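Local atomic coordinates of glyoxylate reductase (Paecilomyces sp. J18, PDB entry 3WNV), a protein that probably catalyses the reduction of glyoxylate to glycolate, with a nicotinamide cofactor as hydride donor. Residues E203-S208 and A231-G236; G266-E271 and P290-M295; F67-I72 and A97-I102. All blocks are in the same frame, centred on the assembly; numbering follows the deposited sequence.

Contact 1 of 3, residues E203-S208 and A231-G236; sequences ELLAQS and AKMKDG
L205, on the helix 201-207, lies against K232 and M233 at the end of the helix 227-232, and its short branched side chain can be traced atom by atom. Its CB faces the CB of K232 at 4.0 Å. With CG anti to the carbonyl carbon (chi1 -69°), the fork spreads over both neighbours: CD1 touches K232 CD at 3.7 Å, and CD2 reaches M233 CE at 3.6 Å. Leucine suits the place because each methyl finds an apolar partner, one of them the aliphatic part of a lysine whose NZ goes on to a salt bridge with D202. M233, extended beyond CG, carries its methyl inward, where its side chain and that of L205 both meet F211 on the strand 210-213.

No direct hydrogen bond joins the two segments. Instead M233 CA points its hydrogen at L205 O, 3.3 Å away and nearly straight (168°). One water knits the backbones together, donating to L205 O and S208 O and accepting from K234 N at 3.0 Å. The long chain of K234 runs past carbonyls at and just beyond the end of the helix 201-207: CG lies 3.3 Å from A206 O and CD 3.5 Å from S208 O, before NZ pairs with D209. S208 turns its hydroxyl back to L204 O at 2.6 Å, a bond well suited to the residue that leaves the helix. Two such helices, each leading into one of the adjacent parallel strands 210-213 and 237-241, are characteristic of the Rossmann fold of the NAD-binding domain.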
loop_
_atom_site.group_PDB
_atom_site.type_symbol
_atom_site.label_atom_id
_atom_site.label_comp_id
_atom_site.label_asym_id
_atom_site.label_seq_id
_atom_site.Cartn_x
_atom_site.Cartn_y
_atom_site.Cartn_z
ATOM N N GLU A 203 -7.332 -1.228 -23.509
ATOM C CA GLU A 203 -6.593 -0.129 -24.126
ATOM C C GLU A 203 -5.433 0.320 -23.252
ATOM O O GLU A 203 -4.376 0.757 -23.761
ATOM C CB GLU A 203 -7.523 1.069 -24.401
ATOM C CG GLU A 203 -8.421 0.947 -25.612
ATOM C CD GLU A 203 -9.511 2.040 -25.652
ATOM O OE1 GLU A 203 -9.953 2.524 -24.568
ATOM O OE2 GLU A 203 -9.930 2.407 -26.780
ATOM N N LEU A 204 -5.594 0.193 -21.933
ATOM C CA LEU A 204 -4.548 0.567 -20.990
ATOM C C LEU A 204 -3.365 -0.395 -21.162
ATOM O O LEU A 204 -2.200 0.020 -21.157
ATOM C CB LEU A 204 -5.053 0.521 -19.545
ATOM C CG LEU A 204 -4.082 1.064 -18.494
ATOM C CD1 LEU A 204 -3.989 2.570 -18.609
ATOM C CD2 LEU A 204 -4.562 0.677 -17.073
ATOM N N LEU A 205 -3.684 -1.670 -21.363
ATOM C CA LEU A 205 -2.647 -2.677 -21.525
ATOM C C LEU A 205 -1.932 -2.436 -22.851
ATOM O O LEU A 205 -0.712 -2.525 -22.922
ATOM C CB LEU A 205 -3.258 -4.082 -21.518
ATOM C CG LEU A 205 -3.833 -4.555 -20.176
ATOM C CD1 LEU A 205 -4.715 -5.774 -20.368
ATOM C CD2 LEU A 205 -2.707 -4.832 -19.145
ATOM N N ALA A 206 -2.693 -2.104 -23.888
ATOM C CA ALA A 206 -2.130 -1.929 -25.230
ATOM C C ALA A 206 -1.257 -0.702 -25.372
ATOM O O ALA A 206 -0.264 -0.723 -26.088
ATOM C CB ALA A 206 -3.242 -1.868 -26.264
ATOM N N GLN A 207 -1.631 0.389 -24.715
ATOM C CA GLN A 207 -1.007 1.679 -24.984
ATOM C C GLN A 207 0.068 2.158 -24.016
ATOM O O GLN A 207 0.812 3.108 -24.346
ATOM C CB GLN A 207 -2.094 2.758 -25.083
ATOM C CG GLN A 207 -3.150 2.470 -26.127
ATOM C CD GLN A 207 -4.239 3.510 -26.126
ATOM O OE1 GLN A 207 -4.035 4.640 -25.659
ATOM N NE2 GLN A 207 -5.413 3.144 -26.641
ATOM N N SER A 208 0.167 1.549 -22.832
ATOM C CA SER A 208 1.144 1.985 -21.855
ATOM C C SER A 208 2.594 1.619 -22.218
ATOM O O SER A 208 2.913 0.428 -22.461
ATOM C CB SER A 208 0.844 1.322 -20.495
ATOM O OG SER A 208 -0.469 1.596 -20.124
ATOM N N ALA A 231 0.409 -10.543 -21.856
ATOM C CA ALA A 231 0.534 -10.852 -23.269
ATOM C C ALA A 231 -0.105 -9.746 -24.100
ATOM O O ALA A 231 0.282 -9.538 -25.256
ATOM C CB ALA A 231 -0.090 -12.215 -23.580
ATOM N N LYS A 232 -1.067 -9.031 -23.507
ATOM C CA LYS A 232 -1.673 -7.873 -24.161
ATOM C C LYS A 232 -0.816 -6.612 -24.141
ATOM O O LYS A 232 -1.100 -5.684 -24.896
ATOM C CB LYS A 232 -3.026 -7.550 -23.538
ATOM C CG LYS A 232 -4.128 -8.519 -23.912
ATOM C CD LYS A 232 -5.359 -8.287 -23.031
ATOM C CE LYS A 232 -6.459 -9.261 -23.397
ATOM N NZ LYS A 232 -7.659 -9.109 -22.522
ATOM N N MET A 233 0.198 -6.546 -23.279
ATOM C CA MET A 233 0.982 -5.309 -23.171
ATOM C C MET A 233 1.895 -5.143 -24.407
ATOM O O MET A 233 2.019 -6.081 -25.213
ATOM C CB MET A 233 1.776 -5.263 -21.869
ATOM C CG MET A 233 0.888 -5.193 -20.637
ATOM S SD MET A 233 1.895 -5.314 -19.164
ATOM C CE MET A 233 0.641 -5.344 -17.846
ATOM N N LYS A 234 2.485 -3.957 -24.574
ATOM C CA LYS A 234 3.469 -3.682 -25.639
ATOM C C LYS A 234 4.702 -4.524 -25.411
ATOM O O LYS A 234 5.121 -4.653 -24.273
ATOM C CB LYS A 234 3.974 -2.249 -25.525
ATOM C CG LYS A 234 3.020 -1.190 -25.958
ATOM C CD LYS A 234 3.723 0.138 -25.869
ATOM C CE LYS A 234 3.019 1.159 -26.701
ATOM N NZ LYS A 234 4.037 2.170 -27.112
ATOM N N ASP A 235 5.323 -5.057 -26.466
ATOM C CA ASP A 235 6.680 -5.616 -26.312
ATOM C C ASP A 235 7.597 -4.525 -25.731
ATOM O O ASP A 235 7.567 -3.381 -26.202
ATOM C CB ASP A 235 7.245 -6.062 -27.675
ATOM C CG ASP A 235 6.571 -7.313 -28.216
ATOM O OD1 ASP A 235 5.895 -8.036 -27.452
ATOM O OD2 ASP A 235 6.753 -7.599 -29.415
ATOM N N GLY A 236 8.389 -4.852 -24.702
ATOM C CA GLY A 236 9.259 -3.866 -24.064
ATOM C C GLY A 236 8.602 -2.978 -23.007
ATOM O O GLY A 236 9.191 -1.959 -22.584
HETATM O O HOH W 1 1.900 -1.872 -22.565
#

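Contact 2 of 3, residues G266-E271 and P290-M295; sequences GLDVYE and PHIGTM
D268 accepts from two successive backbone N-H groups of the loop that follows H291, those of I292 and G293, at the carboxyl ends of the neighbouring parallel strands 262-267 and 287-288 of the Rossmann domain. The tight part of the contact is this carboxylate. OD1 takes the N-H of I292 at 2.8 Å, and OD2 takes that of G293 at 2.9 Å. Both donors come on the syn side, slightly out of the carboxylate plane, so the two bonds together fix its rotation. CG stands anti to the backbone N (chi1 -165°), which swings the acid across to the loop. Aspartate suits the place: its side chain is short, and its two oxygens can serve adjacent amides while V118 and L122 of the helix 112-127 pack against it. G293 has no side chain, and its backbone can come close to OD2, where a CB would be tight; it lies just inside the type I turn from I292 to M295.

The other side is looser. P290 is exposed and turns its CB away, and I292 is partly exposed, its nearest side-chain approach being CG1 at 3.9 Å from D268 OD1. The hydroxyl of Y270 bonds to L289 O. H291 stands between these regimes. Its ND1 bonds to E273, resembling the His-Glu pair in the active sites of D-2-hydroxyacid dehydrogenases, and a sulfate lies about 4 Å from its side chain, which is consistent with a pocket there. Over one face of the imidazole, beta-branched V269 places a methyl in a CH-pi contact: CG1 lies 3.5 Å from the centroid of the H291 ring, only 7° off the ring normal.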
loop_
_atom_site.group_PDB
_atom_site.type_symbol
_atom_site.label_atom_id
_atom_site.label_comp_id
_atom_site.label_asym_id
_atom_site.label_seq_id
_atom_site.Cartn_x
_atom_site.Cartn_y
_atom_site.Cartn_z
ATOM N N GLY A 266 9.899 -2.008 -11.967
ATOM C CA GLY A 266 10.275 -1.146 -10.853
ATOM C C GLY A 266 9.310 -1.481 -9.725
ATOM O O GLY A 266 8.183 -0.976 -9.705
ATOM N N LEU A 267 9.749 -2.309 -8.782
ATOM C CA LEU A 267 8.833 -2.830 -7.751
ATOM C C LEU A 267 9.213 -2.411 -6.349
ATOM O O LEU A 267 10.387 -2.400 -6.021
ATOM C CB LEU A 267 8.828 -4.368 -7.792
ATOM C CG LEU A 267 8.490 -4.948 -9.181
ATOM C CD1 LEU A 267 8.541 -6.467 -9.091
ATOM C CD2 LEU A 267 7.109 -4.490 -9.694
ATOM N N ASP A 268 8.198 -2.186 -5.501
ATOM C CA ASP A 268 8.402 -1.905 -4.093
ATOM C C ASP A 268 7.652 -2.966 -3.337
ATOM O O ASP A 268 7.788 -3.086 -2.134
ATOM C CB ASP A 268 7.820 -0.541 -3.763
ATOM C CG ASP A 268 8.295 0.001 -2.407
ATOM O OD1 ASP A 268 9.505 -0.154 -2.080
ATOM O OD2 ASP A 268 7.446 0.585 -1.697
ATOM N N VAL A 269 6.896 -3.780 -4.049
ATOM C CA VAL A 269 6.033 -4.778 -3.380
ATOM C C VAL A 269 6.015 -6.110 -4.111
ATOM O O VAL A 269 6.284 -6.160 -5.314
ATOM C CB VAL A 269 4.571 -4.253 -3.223
ATOM C CG1 VAL A 269 4.547 -3.065 -2.292
ATOM C CG2 VAL A 269 3.956 -3.906 -4.600
ATOM N N TYR A 270 5.685 -7.188 -3.394
ATOM C CA TYR A 270 5.840 -8.549 -3.910
ATOM C C TYR A 270 4.736 -9.463 -3.420
ATOM O O TYR A 270 4.192 -9.281 -2.315
ATOM C CB TYR A 270 7.212 -9.152 -3.511
ATOM C CG TYR A 270 8.302 -8.175 -3.858
ATOM C CD1 TYR A 270 8.825 -8.125 -5.145
ATOM C CD2 TYR A 270 8.714 -7.238 -2.923
ATOM C CE1 TYR A 270 9.800 -7.191 -5.484
ATOM C CE2 TYR A 270 9.667 -6.297 -3.248
ATOM C CZ TYR A 270 10.189 -6.270 -4.530
ATOM O OH TYR A 270 11.138 -5.318 -4.825
ATOM N N GLU A 271 4.444 -10.478 -4.211
ATOM C CA GLU A 271 3.307 -11.343 -3.906
ATOM C C GLU A 271 3.397 -12.066 -2.563
ATOM O O GLU A 271 2.373 -12.247 -1.918
ATOM C CB GLU A 271 3.084 -12.349 -5.037
ATOM C CG GLU A 271 1.878 -13.251 -4.810
ATOM C CD GLU A 271 1.536 -14.081 -6.033
ATOM O OE1 GLU A 271 2.279 -13.983 -7.028
ATOM O OE2 GLU A 271 0.533 -14.843 -5.993
ATOM N N PRO A 290 12.616 -2.966 -1.027
ATOM C CA PRO A 290 11.870 -3.808 -0.061
ATOM C C PRO A 290 10.756 -3.064 0.661
ATOM O O PRO A 290 10.789 -2.867 1.899
ATOM C CB PRO A 290 12.946 -4.248 0.923
ATOM C CG PRO A 290 13.946 -3.036 0.935
ATOM C CD PRO A 290 13.939 -2.539 -0.522
ATOM N N HIS A 291 9.797 -2.609 -0.131
ATOM C CA HIS A 291 8.614 -1.918 0.377
ATOM C C HIS A 291 8.950 -0.759 1.290
ATOM O O HIS A 291 8.508 -0.742 2.456
ATOM C CB HIS A 291 7.667 -2.926 1.087
ATOM C CG HIS A 291 6.240 -2.522 1.060
ATOM N ND1 HIS A 291 5.208 -3.395 1.350
ATOM C CD2 HIS A 291 5.637 -1.343 0.732
ATOM C CE1 HIS A 291 4.052 -2.767 1.238
ATOM N NE2 HIS A 291 4.287 -1.519 0.856
ATOM N N ILE A 292 9.651 0.235 0.717
ATOM C CA ILE A 292 10.079 1.403 1.468
ATOM C C ILE A 292 9.215 2.639 1.204
ATOM O O ILE A 292 9.531 3.718 1.718
ATOM C CB ILE A 292 11.555 1.779 1.214
ATOM C CG1 ILE A 292 11.779 2.370 -0.196
ATOM C CG2 ILE A 292 12.506 0.573 1.536
ATOM C CD1 ILE A 292 13.196 2.974 -0.327
ATOM N N GLY A 293 8.167 2.474 0.420
ATOM C CA GLY A 293 7.299 3.583 -0.017
ATOM C C GLY A 293 7.110 4.699 1.001
ATOM O O GLY A 293 7.499 5.838 0.800
ATOM N N THR A 294 6.554 4.347 2.154
ATOM C CA THR A 294 6.252 5.352 3.175
ATOM C C THR A 294 7.280 5.428 4.292
ATOM O O THR A 294 7.024 6.074 5.318
ATOM C CB THR A 294 4.842 5.104 3.761
ATOM O OG1 THR A 294 4.760 3.743 4.235
ATOM C CG2 THR A 294 3.756 5.360 2.683
ATOM N N MET A 295 8.451 4.791 4.112
ATOM C CA MET A 295 9.429 4.783 5.175
ATOM C C MET A 295 10.222 6.080 5.244
ATOM O O MET A 295 11.427 6.059 5.104
ATOM C CB MET A 295 10.369 3.552 5.073
ATOM C CG MET A 295 9.600 2.231 5.272
ATOM S SD MET A 295 10.697 0.796 5.157
ATOM C CE MET A 295 12.008 1.284 6.253
#

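Contact 3 of 3, residues F67-I72 and A97-I102; sequences FDRELI and ATEAGI
The guanidinium of R69 meets the carboxylate of E99 edge-on, with the E99 CD in its plane. The two flat groups are turned 45° apart. NH1 binds E99 OE1 at 3.1 Å, on the syn side though well out of the carboxylate plane, and NH2 binds E99 OE2 at 3.1 Å from still farther out, above that plane; a weak third bond runs from NH2 to OE1. This end-on salt bridge uses one nitrogen for each oxygen. A bend at chi3 (-68°) of R69 helps to turn the guanidinium toward the glutamate, and long, flexible, charged chains suit this exposed position. The other flat group, the F67 ring, has L71 CD2 over the centre of one face, 3.4 Å above its plane, and also makes a cation-pi contact with R56.

The rest of the contact is apolar. I72 CD1 lies 3.8 Å from A97 N, close to A97 CB, and I72 CG2 lies 3.9 Å from A100 CB, with I102 CD1 a little farther off. Small alanines let the branched isoleucine come near the helix backbone.

D68 is the N-cap of the helix 69-74, its OD1 accepting from L71 N. The helix 94-99 ends in a Schellman motif, with G101 at positive phi, before I102 leads into the strand 103-105. The helices 69-74 and 94-99 pack beside the parallel sheet that contains the strand 81-85, an arrangement typical of the flavodoxin-like substrate-binding domain of this family.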
loop_
_atom_site.group_PDB
_atom_site.type_symbol
_atom_site.label_atom_id
_atom_site.label_comp_id
_atom_site.label_asym_id
_atom_site.label_seq_id
_atom_site.Cartn_x
_atom_site.Cartn_y
_atom_site.Cartn_z
ATOM N N PHE A 67 -6.793 -9.001 11.179
ATOM C CA PHE A 67 -8.066 -8.762 11.798
ATOM C C PHE A 67 -9.126 -9.286 10.833
ATOM O O PHE A 67 -9.996 -8.546 10.325
ATOM C CB PHE A 67 -8.226 -7.273 12.111
ATOM C CG PHE A 67 -7.706 -6.887 13.479
ATOM C CD1 PHE A 67 -6.442 -7.297 13.896
ATOM C CD2 PHE A 67 -8.468 -6.111 14.324
ATOM C CE1 PHE A 67 -5.961 -6.955 15.158
ATOM C CE2 PHE A 67 -7.992 -5.747 15.597
ATOM C CZ PHE A 67 -6.731 -6.186 16.007
ATOM N N ASP A 68 -9.057 -10.591 10.615
ATOM C CA ASP A 68 -10.057 -11.305 9.797
ATOM C C ASP A 68 -11.331 -11.644 10.568
ATOM O O ASP A 68 -11.500 -11.259 11.732
ATOM C CB ASP A 68 -9.450 -12.570 9.191
ATOM C CG ASP A 68 -8.828 -13.493 10.230
ATOM O OD1 ASP A 68 -9.122 -13.379 11.443
ATOM O OD2 ASP A 68 -8.036 -14.364 9.822
ATOM N N ARG A 69 -12.245 -12.356 9.921
ATOM C CA ARG A 69 -13.526 -12.651 10.562
ATOM C C ARG A 69 -13.336 -13.352 11.905
ATOM O O ARG A 69 -14.013 -13.037 12.870
ATOM C CB ARG A 69 -14.429 -13.433 9.594
ATOM C CG ARG A 69 -15.729 -13.959 10.188
ATOM C CD ARG A 69 -16.670 -14.462 9.056
ATOM N NE ARG A 69 -17.136 -13.329 8.261
ATOM C CZ ARG A 69 -18.213 -12.609 8.570
ATOM N NH1 ARG A 69 -18.917 -12.911 9.649
ATOM N NH2 ARG A 69 -18.574 -11.570 7.811
ATOM N N GLU A 70 -12.383 -14.277 11.984
ATOM C CA GLU A 70 -12.168 -15.031 13.218
ATOM C C GLU A 70 -11.731 -14.154 14.383
ATOM O O GLU A 70 -12.179 -14.331 15.518
ATOM C CB GLU A 70 -11.068 -16.065 13.000
ATOM C CG GLU A 70 -10.578 -16.730 14.281
ATOM C CD GLU A 70 -9.290 -17.532 14.066
ATOM O OE1 GLU A 70 -8.813 -17.605 12.922
ATOM O OE2 GLU A 70 -8.748 -18.083 15.048
ATOM N N LEU A 71 -10.792 -13.255 14.115
ATOM C CA LEU A 71 -10.286 -12.398 15.178
ATOM C C LEU A 71 -11.371 -11.399 15.557
ATOM O O LEU A 71 -11.617 -11.183 16.754
ATOM C CB LEU A 71 -8.977 -11.712 14.761
ATOM C CG LEU A 71 -8.364 -10.849 15.876
ATOM C CD1 LEU A 71 -6.832 -10.900 15.791
ATOM C CD2 LEU A 71 -8.840 -9.386 15.740
ATOM N N ILE A 72 -12.047 -10.817 14.567
ATOM C CA ILE A 72 -13.134 -9.863 14.880
ATOM C C ILE A 72 -14.182 -10.511 15.760
ATOM O O ILE A 72 -14.701 -9.871 16.693
ATOM C CB ILE A 72 -13.707 -9.186 13.588
ATOM C CG1 ILE A 72 -12.659 -8.221 13.032
ATOM C CG2 ILE A 72 -15.040 -8.426 13.820
ATOM C CD1 ILE A 72 -12.919 -7.774 11.626
ATOM N N ALA A 97 -16.321 -6.580 10.524
ATOM C CA ALA A 97 -16.369 -5.459 11.460
ATOM C C ALA A 97 -17.719 -4.754 11.490
ATOM O O ALA A 97 -18.261 -4.469 12.561
ATOM C CB ALA A 97 -15.249 -4.463 11.167
ATOM N N THR A 98 -18.270 -4.486 10.308
ATOM C CA THR A 98 -19.576 -3.829 10.202
ATOM C C THR A 98 -20.622 -4.656 10.956
ATOM O O THR A 98 -21.412 -4.123 11.757
ATOM C CB THR A 98 -19.969 -3.669 8.716
ATOM O OG1 THR A 98 -19.008 -2.796 8.092
ATOM C CG2 THR A 98 -21.389 -3.087 8.584
ATOM N N GLU A 99 -20.583 -5.971 10.751
ATOM C CA GLU A 99 -21.524 -6.874 11.416
ATOM C C GLU A 99 -21.400 -6.853 12.946
ATOM O O GLU A 99 -22.396 -7.039 13.669
ATOM C CB GLU A 99 -21.333 -8.291 10.904
ATOM C CG GLU A 99 -21.714 -8.468 9.465
ATOM C CD GLU A 99 -21.353 -9.859 8.975
ATOM O OE1 GLU A 99 -21.106 -10.730 9.847
ATOM O OE2 GLU A 99 -21.300 -10.072 7.739
ATOM N N ALA A 100 -20.173 -6.647 13.423
ATOM C CA ALA A 100 -19.910 -6.572 14.852
ATOM C C ALA A 100 -20.123 -5.159 15.385
ATOM O O ALA A 100 -19.895 -4.898 16.570
ATOM C CB ALA A 100 -18.483 -7.082 15.157
ATOM N N GLY A 101 -20.612 -4.243 14.555
ATOM C CA GLY A 101 -20.826 -2.875 15.029
ATOM C C GLY A 101 -19.538 -2.068 15.228
ATOM O O GLY A 101 -19.472 -1.176 16.074
ATOM N N ILE A 102 -18.518 -2.360 14.443
ATOM C CA ILE A 102 -17.217 -1.670 14.553
ATOM C C ILE A 102 -16.940 -0.801 13.318
ATOM O O ILE A 102 -17.029 -1.275 12.185
ATOM C CB ILE A 102 -16.064 -2.695 14.716
ATOM C CG1 ILE A 102 -16.302 -3.604 15.921
ATOM C CG2 ILE A 102 -14.695 -1.990 14.780
ATOM C CD1 ILE A 102 -15.319 -4.768 15.978
#

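Overall arrangement
From the N terminus, the chain first closes contact 3, whose loop takes in the strand 81-85 and pairs the helices 69-74 and 94-99 beside the five-stranded parallel sheet. Contact 1 follows, joining the helices 201-207 and 227-232, with the strand 210-213 of the seven-stranded sheet in the loop it closes. Contact 2 comes last, bringing the end of the strand 262-267 to the loop after the strand 287-288. The three closures run in series: none encloses or crosses another. Contacts 1 and 2 share the NAD-binding domain, with centres about 23 Å apart, whereas contact 3 belongs to the other sheet, its centre about 40 Å from that of contact 1 and about 28 Å from that of contact 2.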